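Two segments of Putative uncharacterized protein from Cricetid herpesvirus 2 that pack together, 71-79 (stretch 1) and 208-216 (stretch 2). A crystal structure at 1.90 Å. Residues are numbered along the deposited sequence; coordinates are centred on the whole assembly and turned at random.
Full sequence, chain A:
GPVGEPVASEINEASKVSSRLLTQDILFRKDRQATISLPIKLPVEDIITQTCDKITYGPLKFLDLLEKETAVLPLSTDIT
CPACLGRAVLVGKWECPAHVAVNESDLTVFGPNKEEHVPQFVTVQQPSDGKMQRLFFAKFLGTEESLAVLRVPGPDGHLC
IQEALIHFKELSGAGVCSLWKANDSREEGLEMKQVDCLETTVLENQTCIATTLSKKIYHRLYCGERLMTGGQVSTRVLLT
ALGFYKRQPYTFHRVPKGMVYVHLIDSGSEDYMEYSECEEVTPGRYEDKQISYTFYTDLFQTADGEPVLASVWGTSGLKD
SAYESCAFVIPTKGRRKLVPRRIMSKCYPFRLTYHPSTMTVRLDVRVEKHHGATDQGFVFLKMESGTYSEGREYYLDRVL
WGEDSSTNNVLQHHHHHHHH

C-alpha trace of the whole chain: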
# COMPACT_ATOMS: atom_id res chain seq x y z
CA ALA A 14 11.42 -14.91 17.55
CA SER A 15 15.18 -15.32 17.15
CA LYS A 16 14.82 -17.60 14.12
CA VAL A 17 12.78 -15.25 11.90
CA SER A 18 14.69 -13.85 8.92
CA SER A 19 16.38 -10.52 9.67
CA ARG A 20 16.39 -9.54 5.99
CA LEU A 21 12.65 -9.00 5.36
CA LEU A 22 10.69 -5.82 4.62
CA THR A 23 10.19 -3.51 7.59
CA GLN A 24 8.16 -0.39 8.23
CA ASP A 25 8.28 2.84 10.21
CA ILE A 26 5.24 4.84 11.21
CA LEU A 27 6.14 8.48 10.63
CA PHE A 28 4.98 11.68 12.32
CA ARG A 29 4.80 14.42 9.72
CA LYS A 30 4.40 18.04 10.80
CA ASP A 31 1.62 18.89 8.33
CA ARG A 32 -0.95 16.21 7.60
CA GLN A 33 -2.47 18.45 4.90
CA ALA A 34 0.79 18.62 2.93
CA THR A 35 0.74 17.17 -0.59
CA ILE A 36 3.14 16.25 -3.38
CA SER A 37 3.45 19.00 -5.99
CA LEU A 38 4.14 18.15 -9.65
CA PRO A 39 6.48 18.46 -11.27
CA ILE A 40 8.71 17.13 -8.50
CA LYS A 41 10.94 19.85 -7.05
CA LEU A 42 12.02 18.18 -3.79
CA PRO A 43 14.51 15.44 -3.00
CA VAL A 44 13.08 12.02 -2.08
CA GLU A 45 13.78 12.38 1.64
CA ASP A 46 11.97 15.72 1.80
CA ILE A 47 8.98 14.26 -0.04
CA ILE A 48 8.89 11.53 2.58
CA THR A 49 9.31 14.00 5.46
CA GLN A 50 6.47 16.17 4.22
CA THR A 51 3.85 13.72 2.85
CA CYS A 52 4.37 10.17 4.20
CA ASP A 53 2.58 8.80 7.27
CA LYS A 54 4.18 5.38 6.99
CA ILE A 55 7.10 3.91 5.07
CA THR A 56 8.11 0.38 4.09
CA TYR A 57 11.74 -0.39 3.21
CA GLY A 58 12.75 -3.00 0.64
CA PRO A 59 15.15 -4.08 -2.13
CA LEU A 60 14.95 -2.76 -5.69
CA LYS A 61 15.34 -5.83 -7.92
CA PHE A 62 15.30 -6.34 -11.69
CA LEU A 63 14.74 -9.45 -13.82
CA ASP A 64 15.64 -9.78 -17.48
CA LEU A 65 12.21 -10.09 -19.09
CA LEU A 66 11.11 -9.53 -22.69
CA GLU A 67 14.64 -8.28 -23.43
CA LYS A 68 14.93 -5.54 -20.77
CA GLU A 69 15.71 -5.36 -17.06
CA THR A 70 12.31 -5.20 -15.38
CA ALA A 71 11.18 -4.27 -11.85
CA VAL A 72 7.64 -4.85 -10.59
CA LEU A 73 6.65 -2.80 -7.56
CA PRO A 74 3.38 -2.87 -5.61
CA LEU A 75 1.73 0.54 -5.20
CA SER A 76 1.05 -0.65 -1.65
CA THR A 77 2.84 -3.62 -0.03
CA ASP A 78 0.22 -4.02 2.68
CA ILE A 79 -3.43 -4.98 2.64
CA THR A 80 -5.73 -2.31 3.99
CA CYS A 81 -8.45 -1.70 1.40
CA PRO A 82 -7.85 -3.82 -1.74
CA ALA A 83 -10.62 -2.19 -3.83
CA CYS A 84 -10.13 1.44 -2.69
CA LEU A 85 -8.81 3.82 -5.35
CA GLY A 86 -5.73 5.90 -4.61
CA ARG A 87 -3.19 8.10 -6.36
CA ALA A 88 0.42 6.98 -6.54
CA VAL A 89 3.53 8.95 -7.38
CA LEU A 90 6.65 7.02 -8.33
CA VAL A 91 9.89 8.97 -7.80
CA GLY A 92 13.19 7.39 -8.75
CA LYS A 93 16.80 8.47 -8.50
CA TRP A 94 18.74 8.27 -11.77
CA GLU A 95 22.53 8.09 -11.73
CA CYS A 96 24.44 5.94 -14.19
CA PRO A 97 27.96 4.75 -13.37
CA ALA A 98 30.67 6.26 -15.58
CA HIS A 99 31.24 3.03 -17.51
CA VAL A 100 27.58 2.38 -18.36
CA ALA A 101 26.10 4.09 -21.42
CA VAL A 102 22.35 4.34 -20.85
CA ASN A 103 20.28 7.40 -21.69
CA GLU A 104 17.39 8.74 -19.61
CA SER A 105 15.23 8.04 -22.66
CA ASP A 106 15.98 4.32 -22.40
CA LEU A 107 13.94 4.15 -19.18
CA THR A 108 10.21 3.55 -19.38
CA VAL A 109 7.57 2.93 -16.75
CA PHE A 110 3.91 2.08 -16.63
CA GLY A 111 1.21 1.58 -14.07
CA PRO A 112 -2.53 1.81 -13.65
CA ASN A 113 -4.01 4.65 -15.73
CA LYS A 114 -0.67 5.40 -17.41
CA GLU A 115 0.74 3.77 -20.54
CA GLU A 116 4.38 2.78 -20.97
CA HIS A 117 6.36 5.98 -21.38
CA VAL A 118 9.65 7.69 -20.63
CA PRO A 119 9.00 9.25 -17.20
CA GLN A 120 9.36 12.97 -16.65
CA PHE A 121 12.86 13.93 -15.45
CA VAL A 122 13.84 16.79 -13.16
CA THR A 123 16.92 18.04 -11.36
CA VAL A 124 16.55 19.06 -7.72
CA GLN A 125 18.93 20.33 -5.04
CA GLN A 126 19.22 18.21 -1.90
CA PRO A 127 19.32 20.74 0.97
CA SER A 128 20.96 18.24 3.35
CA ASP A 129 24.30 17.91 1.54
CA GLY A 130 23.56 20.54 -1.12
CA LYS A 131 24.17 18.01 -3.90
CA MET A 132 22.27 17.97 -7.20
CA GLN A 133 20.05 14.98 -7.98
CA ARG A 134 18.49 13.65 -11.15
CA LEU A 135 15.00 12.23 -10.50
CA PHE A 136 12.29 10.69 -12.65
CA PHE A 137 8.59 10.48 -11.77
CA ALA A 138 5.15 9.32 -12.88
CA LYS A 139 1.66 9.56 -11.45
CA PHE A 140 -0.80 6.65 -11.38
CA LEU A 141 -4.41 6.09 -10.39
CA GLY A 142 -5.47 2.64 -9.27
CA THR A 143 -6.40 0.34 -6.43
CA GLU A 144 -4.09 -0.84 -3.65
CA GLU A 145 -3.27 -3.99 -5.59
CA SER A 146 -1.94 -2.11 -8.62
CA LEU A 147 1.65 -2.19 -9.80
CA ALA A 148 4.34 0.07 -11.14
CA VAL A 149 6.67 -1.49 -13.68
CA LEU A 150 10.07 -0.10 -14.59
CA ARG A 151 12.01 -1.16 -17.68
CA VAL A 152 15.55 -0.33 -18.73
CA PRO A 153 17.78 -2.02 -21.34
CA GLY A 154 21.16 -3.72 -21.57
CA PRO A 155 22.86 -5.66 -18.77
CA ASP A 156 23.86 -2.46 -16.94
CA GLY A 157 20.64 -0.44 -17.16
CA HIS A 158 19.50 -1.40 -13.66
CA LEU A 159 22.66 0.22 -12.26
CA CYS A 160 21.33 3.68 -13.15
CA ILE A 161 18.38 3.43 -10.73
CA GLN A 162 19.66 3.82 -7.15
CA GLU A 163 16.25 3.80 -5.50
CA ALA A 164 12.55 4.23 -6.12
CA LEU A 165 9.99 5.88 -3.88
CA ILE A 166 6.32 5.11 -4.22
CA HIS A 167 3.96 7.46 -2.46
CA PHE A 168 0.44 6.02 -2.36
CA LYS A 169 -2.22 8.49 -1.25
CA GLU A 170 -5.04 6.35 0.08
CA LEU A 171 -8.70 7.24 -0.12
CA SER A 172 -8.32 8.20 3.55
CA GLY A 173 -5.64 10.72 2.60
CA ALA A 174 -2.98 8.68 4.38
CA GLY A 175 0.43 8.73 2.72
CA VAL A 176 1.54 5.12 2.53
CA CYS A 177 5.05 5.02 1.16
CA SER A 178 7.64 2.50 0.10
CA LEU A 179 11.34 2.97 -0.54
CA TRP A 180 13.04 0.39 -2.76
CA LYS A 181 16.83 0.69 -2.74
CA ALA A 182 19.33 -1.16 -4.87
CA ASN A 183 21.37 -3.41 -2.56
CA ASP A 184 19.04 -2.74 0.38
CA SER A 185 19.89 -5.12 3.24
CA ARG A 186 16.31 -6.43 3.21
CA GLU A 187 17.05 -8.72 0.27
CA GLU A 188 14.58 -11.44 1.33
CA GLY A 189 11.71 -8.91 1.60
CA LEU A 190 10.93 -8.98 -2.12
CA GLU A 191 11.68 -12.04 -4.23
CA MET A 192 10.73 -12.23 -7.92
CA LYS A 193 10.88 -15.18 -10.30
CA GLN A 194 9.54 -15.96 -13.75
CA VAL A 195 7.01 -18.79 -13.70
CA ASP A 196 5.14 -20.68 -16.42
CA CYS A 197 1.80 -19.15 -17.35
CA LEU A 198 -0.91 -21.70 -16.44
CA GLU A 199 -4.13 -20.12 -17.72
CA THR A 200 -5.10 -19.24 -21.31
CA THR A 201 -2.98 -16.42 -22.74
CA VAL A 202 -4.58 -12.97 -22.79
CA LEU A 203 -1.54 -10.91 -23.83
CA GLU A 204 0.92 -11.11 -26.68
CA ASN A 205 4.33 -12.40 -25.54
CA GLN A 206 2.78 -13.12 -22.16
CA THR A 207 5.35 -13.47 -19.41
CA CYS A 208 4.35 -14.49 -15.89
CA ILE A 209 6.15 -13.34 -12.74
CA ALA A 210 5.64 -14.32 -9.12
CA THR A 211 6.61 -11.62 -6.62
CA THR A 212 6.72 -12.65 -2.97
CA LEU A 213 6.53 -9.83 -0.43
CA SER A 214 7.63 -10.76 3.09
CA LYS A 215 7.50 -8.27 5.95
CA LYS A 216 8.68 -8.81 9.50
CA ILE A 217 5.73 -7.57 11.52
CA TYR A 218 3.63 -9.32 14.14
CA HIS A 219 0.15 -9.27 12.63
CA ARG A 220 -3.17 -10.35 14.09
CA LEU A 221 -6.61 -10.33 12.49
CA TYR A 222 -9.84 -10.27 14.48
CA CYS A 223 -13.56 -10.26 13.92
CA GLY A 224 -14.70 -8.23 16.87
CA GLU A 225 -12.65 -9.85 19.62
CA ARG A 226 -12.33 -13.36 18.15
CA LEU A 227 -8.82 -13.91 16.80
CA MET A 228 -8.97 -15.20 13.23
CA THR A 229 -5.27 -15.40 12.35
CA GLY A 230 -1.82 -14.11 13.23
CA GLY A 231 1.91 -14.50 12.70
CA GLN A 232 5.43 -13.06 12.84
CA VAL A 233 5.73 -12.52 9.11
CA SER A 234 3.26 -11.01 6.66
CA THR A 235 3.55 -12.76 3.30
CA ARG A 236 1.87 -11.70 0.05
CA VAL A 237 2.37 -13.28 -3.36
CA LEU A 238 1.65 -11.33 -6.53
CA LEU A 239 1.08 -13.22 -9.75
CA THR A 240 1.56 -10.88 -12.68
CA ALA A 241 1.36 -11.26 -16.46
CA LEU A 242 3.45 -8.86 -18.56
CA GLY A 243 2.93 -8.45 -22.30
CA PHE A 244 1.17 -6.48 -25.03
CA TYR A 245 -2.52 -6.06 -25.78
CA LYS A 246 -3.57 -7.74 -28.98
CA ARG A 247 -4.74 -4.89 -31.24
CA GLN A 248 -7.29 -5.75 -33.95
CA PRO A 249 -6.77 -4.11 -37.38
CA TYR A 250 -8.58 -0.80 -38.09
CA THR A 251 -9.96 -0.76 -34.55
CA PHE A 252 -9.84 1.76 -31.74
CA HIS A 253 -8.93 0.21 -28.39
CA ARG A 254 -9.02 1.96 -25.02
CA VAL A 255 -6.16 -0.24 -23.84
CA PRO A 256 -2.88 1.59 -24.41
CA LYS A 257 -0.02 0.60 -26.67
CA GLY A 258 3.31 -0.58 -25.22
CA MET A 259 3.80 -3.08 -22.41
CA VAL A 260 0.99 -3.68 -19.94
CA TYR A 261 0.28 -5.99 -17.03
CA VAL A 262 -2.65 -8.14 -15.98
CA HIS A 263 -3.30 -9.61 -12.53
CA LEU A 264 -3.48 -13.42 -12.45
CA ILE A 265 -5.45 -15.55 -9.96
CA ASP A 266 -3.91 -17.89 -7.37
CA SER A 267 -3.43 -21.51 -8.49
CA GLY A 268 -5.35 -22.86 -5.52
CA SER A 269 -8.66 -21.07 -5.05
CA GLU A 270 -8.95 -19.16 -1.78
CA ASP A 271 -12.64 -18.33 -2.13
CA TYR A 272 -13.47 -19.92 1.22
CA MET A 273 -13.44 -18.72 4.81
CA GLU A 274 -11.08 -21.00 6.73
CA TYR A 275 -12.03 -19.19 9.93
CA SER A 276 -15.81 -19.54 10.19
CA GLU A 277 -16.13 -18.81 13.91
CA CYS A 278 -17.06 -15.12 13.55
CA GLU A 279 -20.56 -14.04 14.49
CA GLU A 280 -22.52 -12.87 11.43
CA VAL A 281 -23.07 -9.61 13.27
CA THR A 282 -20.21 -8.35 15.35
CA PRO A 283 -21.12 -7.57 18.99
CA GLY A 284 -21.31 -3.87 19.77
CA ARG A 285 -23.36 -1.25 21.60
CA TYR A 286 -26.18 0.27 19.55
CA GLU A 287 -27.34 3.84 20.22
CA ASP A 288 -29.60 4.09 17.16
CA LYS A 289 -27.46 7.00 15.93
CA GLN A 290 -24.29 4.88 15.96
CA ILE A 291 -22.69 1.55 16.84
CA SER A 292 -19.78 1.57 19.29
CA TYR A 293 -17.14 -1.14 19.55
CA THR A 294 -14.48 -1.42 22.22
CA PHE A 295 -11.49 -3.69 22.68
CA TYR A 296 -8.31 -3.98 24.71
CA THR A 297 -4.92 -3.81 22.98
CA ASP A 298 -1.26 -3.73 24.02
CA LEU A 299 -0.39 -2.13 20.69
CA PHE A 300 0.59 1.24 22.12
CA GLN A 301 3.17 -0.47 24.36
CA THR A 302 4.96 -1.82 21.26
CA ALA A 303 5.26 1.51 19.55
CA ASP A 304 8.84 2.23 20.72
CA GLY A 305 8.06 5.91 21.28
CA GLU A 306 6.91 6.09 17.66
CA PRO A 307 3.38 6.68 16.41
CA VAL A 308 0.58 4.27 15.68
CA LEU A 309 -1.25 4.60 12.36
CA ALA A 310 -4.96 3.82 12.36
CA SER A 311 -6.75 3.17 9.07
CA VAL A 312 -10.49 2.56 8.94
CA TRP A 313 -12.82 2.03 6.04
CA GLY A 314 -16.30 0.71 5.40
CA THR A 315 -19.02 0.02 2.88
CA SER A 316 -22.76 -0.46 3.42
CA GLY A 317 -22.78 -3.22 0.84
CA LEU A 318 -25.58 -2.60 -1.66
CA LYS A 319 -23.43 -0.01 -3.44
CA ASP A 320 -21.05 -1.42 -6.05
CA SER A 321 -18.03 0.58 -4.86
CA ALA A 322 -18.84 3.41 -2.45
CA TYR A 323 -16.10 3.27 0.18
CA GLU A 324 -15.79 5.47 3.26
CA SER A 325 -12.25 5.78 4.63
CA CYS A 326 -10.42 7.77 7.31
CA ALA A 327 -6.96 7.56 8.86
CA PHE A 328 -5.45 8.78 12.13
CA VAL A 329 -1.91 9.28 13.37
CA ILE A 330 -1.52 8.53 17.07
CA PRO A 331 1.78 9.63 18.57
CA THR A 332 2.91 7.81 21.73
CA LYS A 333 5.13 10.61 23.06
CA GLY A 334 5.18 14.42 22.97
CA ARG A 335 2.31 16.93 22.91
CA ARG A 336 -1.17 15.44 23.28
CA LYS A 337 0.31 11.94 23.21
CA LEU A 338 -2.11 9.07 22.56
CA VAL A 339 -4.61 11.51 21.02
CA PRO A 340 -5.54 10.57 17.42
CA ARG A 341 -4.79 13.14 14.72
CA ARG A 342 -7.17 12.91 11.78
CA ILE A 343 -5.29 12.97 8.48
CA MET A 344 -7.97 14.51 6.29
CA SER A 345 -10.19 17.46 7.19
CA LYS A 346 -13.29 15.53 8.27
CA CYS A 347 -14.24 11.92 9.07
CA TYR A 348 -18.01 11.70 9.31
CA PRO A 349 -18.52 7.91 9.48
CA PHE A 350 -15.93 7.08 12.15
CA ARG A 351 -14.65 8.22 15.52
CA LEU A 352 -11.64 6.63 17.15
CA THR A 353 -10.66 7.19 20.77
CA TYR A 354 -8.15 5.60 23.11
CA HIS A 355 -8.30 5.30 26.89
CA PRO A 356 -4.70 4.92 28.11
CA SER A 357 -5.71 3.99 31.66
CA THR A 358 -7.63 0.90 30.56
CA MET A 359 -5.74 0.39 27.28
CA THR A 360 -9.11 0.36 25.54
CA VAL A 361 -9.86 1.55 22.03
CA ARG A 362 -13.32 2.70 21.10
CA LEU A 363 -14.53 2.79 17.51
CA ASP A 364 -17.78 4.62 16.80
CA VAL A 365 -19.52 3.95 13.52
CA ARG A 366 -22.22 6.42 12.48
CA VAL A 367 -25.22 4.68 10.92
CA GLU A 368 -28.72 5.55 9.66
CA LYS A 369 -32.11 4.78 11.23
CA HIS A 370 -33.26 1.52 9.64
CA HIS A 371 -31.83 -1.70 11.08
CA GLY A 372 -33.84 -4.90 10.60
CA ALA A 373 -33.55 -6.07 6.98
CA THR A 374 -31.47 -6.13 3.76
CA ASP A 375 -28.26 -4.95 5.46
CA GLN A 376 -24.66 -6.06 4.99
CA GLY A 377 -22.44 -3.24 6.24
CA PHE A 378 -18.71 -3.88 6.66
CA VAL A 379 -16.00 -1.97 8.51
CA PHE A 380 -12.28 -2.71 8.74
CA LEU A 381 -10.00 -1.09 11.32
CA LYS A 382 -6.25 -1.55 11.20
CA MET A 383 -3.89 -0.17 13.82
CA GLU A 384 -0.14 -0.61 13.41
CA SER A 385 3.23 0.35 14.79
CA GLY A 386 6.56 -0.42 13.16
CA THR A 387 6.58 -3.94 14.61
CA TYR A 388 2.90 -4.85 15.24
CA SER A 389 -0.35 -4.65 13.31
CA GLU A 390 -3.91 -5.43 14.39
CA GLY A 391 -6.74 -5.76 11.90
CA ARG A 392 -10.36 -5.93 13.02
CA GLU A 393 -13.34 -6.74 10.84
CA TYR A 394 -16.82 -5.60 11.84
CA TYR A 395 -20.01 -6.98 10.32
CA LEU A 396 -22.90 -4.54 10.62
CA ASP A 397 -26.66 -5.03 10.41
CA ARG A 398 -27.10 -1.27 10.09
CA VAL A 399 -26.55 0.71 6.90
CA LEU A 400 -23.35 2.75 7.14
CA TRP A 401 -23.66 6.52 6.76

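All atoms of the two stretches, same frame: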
# COMPACT_ATOMS: atom_id res chain seq x y z
N ALA A 71 11.57 -4.26 -13.26
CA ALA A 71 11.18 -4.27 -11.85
C ALA A 71 9.67 -4.13 -11.74
O ALA A 71 9.05 -3.39 -12.51
CB ALA A 71 11.87 -3.16 -11.09
N VAL A 72 9.08 -4.86 -10.80
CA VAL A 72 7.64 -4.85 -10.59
C VAL A 72 7.38 -4.51 -9.14
O VAL A 72 7.67 -5.31 -8.25
CB VAL A 72 7.01 -6.20 -10.95
CG1 VAL A 72 5.51 -6.19 -10.69
CG2 VAL A 72 7.29 -6.55 -12.42
N LEU A 73 6.84 -3.32 -8.91
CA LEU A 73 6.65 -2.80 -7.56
C LEU A 73 5.16 -2.66 -7.22
O LEU A 73 4.37 -2.19 -8.04
CB LEU A 73 7.34 -1.45 -7.42
CG LEU A 73 8.83 -1.45 -7.74
CD1 LEU A 73 9.36 -0.03 -7.74
CD2 LEU A 73 9.60 -2.29 -6.74
N PRO A 74 4.77 -3.09 -6.01
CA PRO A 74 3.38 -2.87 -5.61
C PRO A 74 3.15 -1.41 -5.24
O PRO A 74 4.03 -0.82 -4.62
CB PRO A 74 3.23 -3.77 -4.39
CG PRO A 74 4.59 -3.76 -3.78
CD PRO A 74 5.55 -3.71 -4.94
N LEU A 75 2.00 -0.84 -5.59
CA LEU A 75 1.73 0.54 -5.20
C LEU A 75 1.52 0.60 -3.69
O LEU A 75 1.81 1.62 -3.07
CB LEU A 75 0.54 1.11 -5.97
CG LEU A 75 0.76 1.30 -7.49
CD1 LEU A 75 -0.33 2.18 -8.07
CD2 LEU A 75 2.12 1.88 -7.84
N SER A 76 1.05 -0.50 -3.10
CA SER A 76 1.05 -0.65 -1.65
C SER A 76 1.46 -2.08 -1.27
O SER A 76 0.86 -3.03 -1.77
CB SER A 76 -0.34 -0.32 -1.08
OG SER A 76 -0.38 -0.51 0.32
N THR A 77 2.46 -2.26 -0.41
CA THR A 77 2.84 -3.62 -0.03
C THR A 77 1.82 -4.27 0.91
O THR A 77 1.66 -5.48 0.91
CB THR A 77 4.24 -3.70 0.64
OG1 THR A 77 4.33 -2.74 1.70
CG2 THR A 77 5.33 -3.50 -0.41
N ASP A 78 1.11 -3.45 1.68
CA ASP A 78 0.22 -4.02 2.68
C ASP A 78 -1.24 -4.03 2.24
O ASP A 78 -1.66 -3.27 1.37
CB ASP A 78 0.36 -3.25 3.99
CG ASP A 78 1.80 -3.16 4.45
OD1 ASP A 78 2.45 -4.22 4.62
OD2 ASP A 78 2.29 -2.04 4.63
N ILE A 79 -2.01 -4.91 2.87
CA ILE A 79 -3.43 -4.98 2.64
C ILE A 79 -4.09 -4.05 3.64
O ILE A 79 -3.92 -4.21 4.86
CB ILE A 79 -3.97 -6.42 2.80
CG1 ILE A 79 -3.35 -7.34 1.74
CG2 ILE A 79 -5.50 -6.46 2.73
CD1 ILE A 79 -3.83 -8.77 1.82
N CYS A 208 4.90 -14.46 -17.24
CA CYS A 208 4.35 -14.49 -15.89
C CYS A 208 5.44 -14.43 -14.82
O CYS A 208 6.46 -15.12 -14.91
CB CYS A 208 3.49 -15.75 -15.70
SG CYS A 208 2.03 -15.78 -16.75
N ILE A 209 5.20 -13.59 -13.82
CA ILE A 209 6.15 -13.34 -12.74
C ILE A 209 5.45 -13.50 -11.41
O ILE A 209 4.36 -12.96 -11.21
CB ILE A 209 6.74 -11.92 -12.80
CG1 ILE A 209 7.36 -11.64 -14.16
CG2 ILE A 209 7.77 -11.71 -11.69
CD1 ILE A 209 6.96 -10.28 -14.69
N ALA A 210 6.09 -14.24 -10.50
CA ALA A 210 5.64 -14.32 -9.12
C ALA A 210 6.52 -13.41 -8.28
O ALA A 210 7.75 -13.51 -8.33
CB ALA A 210 5.69 -15.75 -8.62
N THR A 211 5.90 -12.50 -7.54
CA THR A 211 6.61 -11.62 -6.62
C THR A 211 6.14 -11.92 -5.21
O THR A 211 4.96 -11.78 -4.91
CB THR A 211 6.37 -10.13 -6.94
OG1 THR A 211 6.88 -9.83 -8.24
CG2 THR A 211 7.06 -9.22 -5.92
N THR A 212 7.06 -12.36 -4.36
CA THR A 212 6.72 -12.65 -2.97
C THR A 212 7.20 -11.50 -2.09
O THR A 212 8.37 -11.14 -2.10
CB THR A 212 7.35 -13.98 -2.51
OG1 THR A 212 6.94 -15.02 -3.41
CG2 THR A 212 6.90 -14.34 -1.09
N LEU A 213 6.25 -10.91 -1.37
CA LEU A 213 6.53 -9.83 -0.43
C LEU A 213 6.48 -10.39 0.98
O LEU A 213 5.46 -10.94 1.39
CB LEU A 213 5.51 -8.70 -0.60
CG LEU A 213 5.40 -8.08 -1.99
CD1 LEU A 213 4.21 -7.14 -2.09
CD2 LEU A 213 6.68 -7.35 -2.36
N SER A 214 7.57 -10.25 1.72
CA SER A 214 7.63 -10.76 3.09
C SER A 214 8.08 -9.66 4.03
O SER A 214 9.18 -9.14 3.89
CB SER A 214 8.60 -11.95 3.17
OG SER A 214 8.29 -12.92 2.19
N LYS A 215 7.22 -9.32 4.99
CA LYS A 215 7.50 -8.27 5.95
C LYS A 215 7.57 -8.83 7.36
O LYS A 215 6.69 -9.59 7.79
CB LYS A 215 6.44 -7.17 5.89
CG LYS A 215 6.54 -6.16 7.04
CD LYS A 215 5.54 -5.02 6.88
CE LYS A 215 5.95 -4.04 5.78
NZ LYS A 215 4.89 -3.02 5.49
N LYS A 216 8.60 -8.44 8.09
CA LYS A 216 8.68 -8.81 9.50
C LYS A 216 7.82 -7.85 10.32
O LYS A 216 8.19 -6.70 10.57
CB LYS A 216 10.12 -8.79 10.01
CG LYS A 216 10.22 -9.19 11.49
CD LYS A 216 11.66 -9.31 11.97
CE LYS A 216 11.72 -9.69 13.45
NZ LYS A 216 13.11 -9.58 13.98
O HOH W 1 8.84 -7.85 -8.44

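What holds the polar end of this contact together? The answer is a salt bridge between D78 and K215, and it is also the one direct hydrogen bond between the two stretches: K215 NZ donates to D78 OD1 across 2.9 Å. The CA-to-CB bond of D78 points sideways, yet its carboxylate comes nearer to the strand, while K215 points toward stretch 1 and reaches across with a long side chain that is t at chi1, chi2 and chi4, with chi3 at m. A charged pair at this distance gains both from electrostatic attraction and from a directed hydrogen bond.

Are the remaining polar groups around that salt bridge satisfied? The second carboxylate oxygen, D78 OD2, is hydrogen-bonded elsewhere in the structure, so both oxygens of D78 are engaged. K215 NZ likewise has a further partner elsewhere, which suits an ammonium group with three hydrogens to give. T77 OG1 lies 3.8 Å from K215 NZ, a distance better read as proximity than as a bond.

How do the backbone of V72 and the hydroxyl of T211 find partners, when the strands stand too far apart to pair directly? V72 CA and T211 CA are 7.9 Å apart, and a water bridges the gap. It donates a hydrogen bond to V72 O at 2.8 Å, and its oxygen lies 2.8 Å from T211 OG1 in a second hydrogen bond. The water thus satisfies a carbonyl acceptor on one stretch and engages a side-chain hydroxyl on the other. T211 points toward stretch 1, placing its hydroxyl within reach of this bridge, although no atom pair between V72 and T211 makes a direct contact.

What do the apolar side chains contribute? They alternate with the polar links along the strand, without asking for donors or acceptors. P74 CG rests 3.8 Å from L213 CD1, and the same methyl, L213 CD1, lies 4.2 Å from T77 CG2, so one leucine branch touches both the proline ring and the threonine methyl. L213 has the largest area covered by the other stretch. Farther along, V72 CG2 approaches I209 CD1 at a looser 4.4 Å. Alternation along the extended strand explains the pattern: I209, T211, L213 and K215 all point toward stretch 1, whereas the residues between them are out of its reach. The result is a modest interface, with 309 Å² buried in total, in which side chains and a water, rather than backbone pairing, join the two stretches.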